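Local coordinates for protein OXA-46 oxacillinase (Pseudomonas aeruginosa, PDB 3IF6) that probably hydrolyses beta-lactam antibiotics to substituted beta-amino acids as a class D beta-lactamase, and so is associated with antibiotic resistance, at residues I46-Q51 with G229-A234. Residues are numbered along the deposited sequence; the frame is centred on the assembly and turned at random.
Sequences IADERQ and GPVFFA
Ala-47 and Phe-232 form the hydrogen-bonded pair of an antiparallel ladder, with Ala-47 N to Phe-232 O at 3.0 Å and Phe-232 N to Ala-47 O at 2.9 Å; the strand axes lie 173° apart. Ile-46/Phe-233 and Asp-48/Val-231 are the flanking non-hydrogen-bonded pairs. Beyond the end of strand 42-48, Glu-49 N still bonds to Pro-230 O at 2.8 Å. On one face of the sheet, Val-231 divides its methyls: CG1 meets Ile-46 CD1 at 3.5 Å, while CG2 lies over a face of the Arg-50 guanidinium, 3.5 Å from NE. Arg-50 grips Asp-48 side-on, NE to OD1 and NH2 to OD2 (2.6 Å), both bonds nearly straight, in the guanidinium plane, meeting each oxygen on its syn side but somewhat out of the carboxylate plane. A bend at chi3 (-66°) turns the arginine back to its partner. OD1 also accepts from Arg-50 N, closing an Asx turn, and Arg-50 NH2 bonds to Ile-260 O as well. On the other face, the Glu-49 carboxylate stands at the edge of the Phe-232 ring, CD 3.8 Å from CE1, their planes 68° apart. Its oxygens form salt bridges with Arg-176 and Arg-180 of helix 168-180, whose Ile-172 touches Phe-232. The contact thus joins the N-terminal and C-terminal parts of the central sheet in the penicillin-binding transpeptidase-like fold, away from the predicted active-site serine. Two ion-pair systems flank the ladder's end: the Asp-48/Arg-50 pair braces the Asx turn that ends the strand, and the buried Glu-49, its charge probably balanced by two arginines, links the sheet to the helix.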
ATOM      1  N   ILE A  46     -17.838  10.444  -8.936  1.00 30.79           N
ATOM      2  CA  ILE A  46     -16.812  10.631  -7.950  1.00 31.32           C
ATOM      3  C   ILE A  46     -17.428  10.975  -6.596  1.00 31.62           C
ATOM      4  O   ILE A  46     -18.403  11.681  -6.549  1.00 32.59           O
ATOM      5  CB  ILE A  46     -15.598  11.586  -8.397  1.00 31.72           C
ATOM      6  CG1 ILE A  46     -15.830  13.017  -8.003  1.00 33.26           C
ATOM      7  CG2 ILE A  46     -15.147  11.436  -9.870  1.00 28.50           C
ATOM      8  CD1 ILE A  46     -15.009  13.374  -6.832  1.00 35.26           C
ATOM      9  N   ALA A  47     -16.880  10.419  -5.513  1.00 31.73           N
ATOM     10  CA  ALA A  47     -17.248  10.759  -4.149  1.00 31.57           C
ATOM     11  C   ALA A  47     -16.032  11.345  -3.436  1.00 32.12           C
ATOM     12  O   ALA A  47     -15.093  10.628  -3.040  1.00 31.14           O
ATOM     13  CB  ALA A  47     -17.764   9.528  -3.412  1.00 31.57           C
ATOM     14  N   ASP A  48     -16.059  12.660  -3.275  1.00 33.38           N
ATOM     15  CA  ASP A  48     -14.966  13.403  -2.654  1.00 34.69           C
ATOM     16  C   ASP A  48     -15.158  13.495  -1.146  1.00 35.61           C
ATOM     17  O   ASP A  48     -15.995  14.256  -0.678  1.00 36.64           O
ATOM     18  CB  ASP A  48     -14.920  14.790  -3.268  1.00 34.21           C
ATOM     19  CG  ASP A  48     -13.648  15.533  -2.967  1.00 34.41           C
ATOM     20  OD1 ASP A  48     -12.984  15.293  -1.926  1.00 33.53           O
ATOM     21  OD2 ASP A  48     -13.311  16.388  -3.806  1.00 36.38           O
ATOM     22  N   GLU A  49     -14.373  12.741  -0.379  1.00 36.38           N
ATOM     23  CA  GLU A  49     -14.483  12.778   1.088  1.00 36.59           C
ATOM     24  C   GLU A  49     -13.333  13.444   1.802  1.00 37.38           C
ATOM     25  O   GLU A  49     -12.980  13.033   2.875  1.00 37.72           O
ATOM     26  CB  GLU A  49     -14.695  11.386   1.647  1.00 35.52           C
ATOM     27  CG  GLU A  49     -15.806  10.654   0.918  1.00 36.54           C
ATOM     28  CD  GLU A  49     -16.225   9.371   1.603  1.00 37.49           C
ATOM     29  OE1 GLU A  49     -15.539   8.965   2.570  1.00 33.19           O
ATOM     30  OE2 GLU A  49     -17.238   8.782   1.158  1.00 39.10           O
ATOM     31  N   ARG A  50     -12.771  14.483   1.202  1.00 39.52           N
ATOM     32  CA  ARG A  50     -11.618  15.210   1.755  1.00 41.43           C
ATOM     33  C   ARG A  50     -12.017  16.330   2.718  1.00 43.75           C
ATOM     34  O   ARG A  50     -11.177  16.805   3.484  1.00 44.32           O
ATOM     35  CB  ARG A  50     -10.757  15.815   0.622  1.00 40.73           C
ATOM     36  CG  ARG A  50      -9.881  14.829  -0.162  1.00 39.32           C
ATOM     37  CD  ARG A  50      -9.192  15.548  -1.317  1.00 40.25           C
ATOM     38  NE  ARG A  50     -10.152  16.007  -2.316  1.00 37.60           N
ATOM     39  CZ  ARG A  50      -9.837  16.685  -3.410  1.00 38.34           C
ATOM     40  NH1 ARG A  50      -8.571  17.016  -3.652  1.00 40.30           N
ATOM     41  NH2 ARG A  50     -10.787  17.031  -4.271  1.00 38.11           N
ATOM     42  N   GLN A  51     -13.269  16.794   2.625  1.00 46.19           N
ATOM     43  CA  GLN A  51     -13.822  17.790   3.575  1.00 48.28           C
ATOM     44  C   GLN A  51     -14.786  17.124   4.569  1.00 48.73           C
ATOM     45  O   GLN A  51     -15.259  15.997   4.325  1.00 48.83           O
ATOM     46  CB  GLN A  51     -14.510  18.946   2.828  1.00 48.65           C
ATOM     47  CG  GLN A  51     -13.636  20.212   2.710  1.00 51.85           C
ATOM     48  CD  GLN A  51     -13.756  20.930   1.358  1.00 56.67           C
ATOM     49  OE1 GLN A  51     -14.792  20.862   0.681  1.00 58.66           O
ATOM     50  NE2 GLN A  51     -12.686  21.625   0.963  1.00 57.85           N
ATOM     51  N   GLY A 229      -8.593  12.651   3.343  1.00 31.37           N
ATOM     52  CA  GLY A 229      -9.573  11.639   3.025  1.00 29.46           C
ATOM     53  C   GLY A 229      -9.514  11.229   1.574  1.00 28.01           C
ATOM     54  O   GLY A 229      -8.756  11.797   0.807  1.00 28.13           O
ATOM     55  N   PRO A 230     -10.300  10.217   1.206  1.00 27.16           N
ATOM     56  CA  PRO A 230     -10.272   9.643  -0.147  1.00 26.74           C
ATOM     57  C   PRO A 230     -11.202  10.364  -1.145  1.00 26.63           C
ATOM     58  O   PRO A 230     -12.084  11.126  -0.733  1.00 26.20           O
ATOM     59  CB  PRO A 230     -10.771   8.213   0.077  1.00 25.37           C
ATOM     60  CG  PRO A 230     -11.737   8.345   1.234  1.00 26.93           C
ATOM     61  CD  PRO A 230     -11.266   9.528   2.092  1.00 26.54           C
ATOM     62  N   VAL A 231     -10.965  10.104  -2.429  1.00 25.97           N
ATOM     63  CA  VAL A 231     -11.821  10.494  -3.520  1.00 26.24           C
ATOM     64  C   VAL A 231     -12.054   9.246  -4.351  1.00 26.06           C
ATOM     65  O   VAL A 231     -11.165   8.832  -5.083  1.00 25.83           O
ATOM     66  CB  VAL A 231     -11.177  11.574  -4.448  1.00 26.51           C
ATOM     67  CG1 VAL A 231     -12.129  11.927  -5.600  1.00 25.14           C
ATOM     68  CG2 VAL A 231     -10.783  12.829  -3.659  1.00 26.68           C
ATOM     69  N   PHE A 232     -13.247   8.660  -4.215  1.00 25.35           N
ATOM     70  CA  PHE A 232     -13.628   7.471  -4.918  1.00 24.23           C
ATOM     71  C   PHE A 232     -14.012   7.820  -6.341  1.00 25.28           C
ATOM     72  O   PHE A 232     -14.546   8.914  -6.600  1.00 25.01           O
ATOM     73  CB  PHE A 232     -14.794   6.790  -4.189  1.00 24.62           C
ATOM     74  CG  PHE A 232     -14.453   6.361  -2.791  1.00 22.94           C
ATOM     75  CD1 PHE A 232     -14.695   7.196  -1.719  1.00 19.52           C
ATOM     76  CD2 PHE A 232     -13.849   5.123  -2.555  1.00 22.21           C
ATOM     77  CE1 PHE A 232     -14.354   6.803  -0.453  1.00 19.11           C
ATOM     78  CE2 PHE A 232     -13.492   4.741  -1.281  1.00 16.87           C
ATOM     79  CZ  PHE A 232     -13.737   5.587  -0.236  1.00 19.57           C
ATOM     80  N   PHE A 233     -13.756   6.901  -7.279  1.00 24.54           N
ATOM     81  CA  PHE A 233     -14.166   7.135  -8.671  1.00 24.05           C
ATOM     82  C   PHE A 233     -14.621   5.832  -9.310  1.00 24.42           C
ATOM     83  O   PHE A 233     -14.151   4.746  -8.920  1.00 24.10           O
ATOM     84  CB  PHE A 233     -13.051   7.794  -9.490  1.00 23.72           C
ATOM     85  CG  PHE A 233     -11.701   7.046  -9.458  1.00 24.05           C
ATOM     86  CD1 PHE A 233     -11.451   5.968 -10.313  1.00 19.86           C
ATOM     87  CD2 PHE A 233     -10.700   7.442  -8.595  1.00 21.39           C
ATOM     88  CE1 PHE A 233     -10.222   5.296 -10.271  1.00 21.11           C
ATOM     89  CE2 PHE A 233      -9.453   6.768  -8.562  1.00 21.39           C
ATOM     90  CZ  PHE A 233      -9.216   5.714  -9.412  1.00 21.47           C
ATOM     91  N   ALA A 234     -15.560   5.933 -10.259  1.00 24.62           N
ATOM     92  CA  ALA A 234     -16.020   4.788 -11.026  1.00 24.56           C
ATOM     93  C   ALA A 234     -16.566   5.331 -12.304  1.00 25.74           C
ATOM     94  O   ALA A 234     -17.631   5.952 -12.313  1.00 27.57           O
ATOM     95  CB  ALA A 234     -17.086   4.005 -10.290  1.00 24.76           C
TER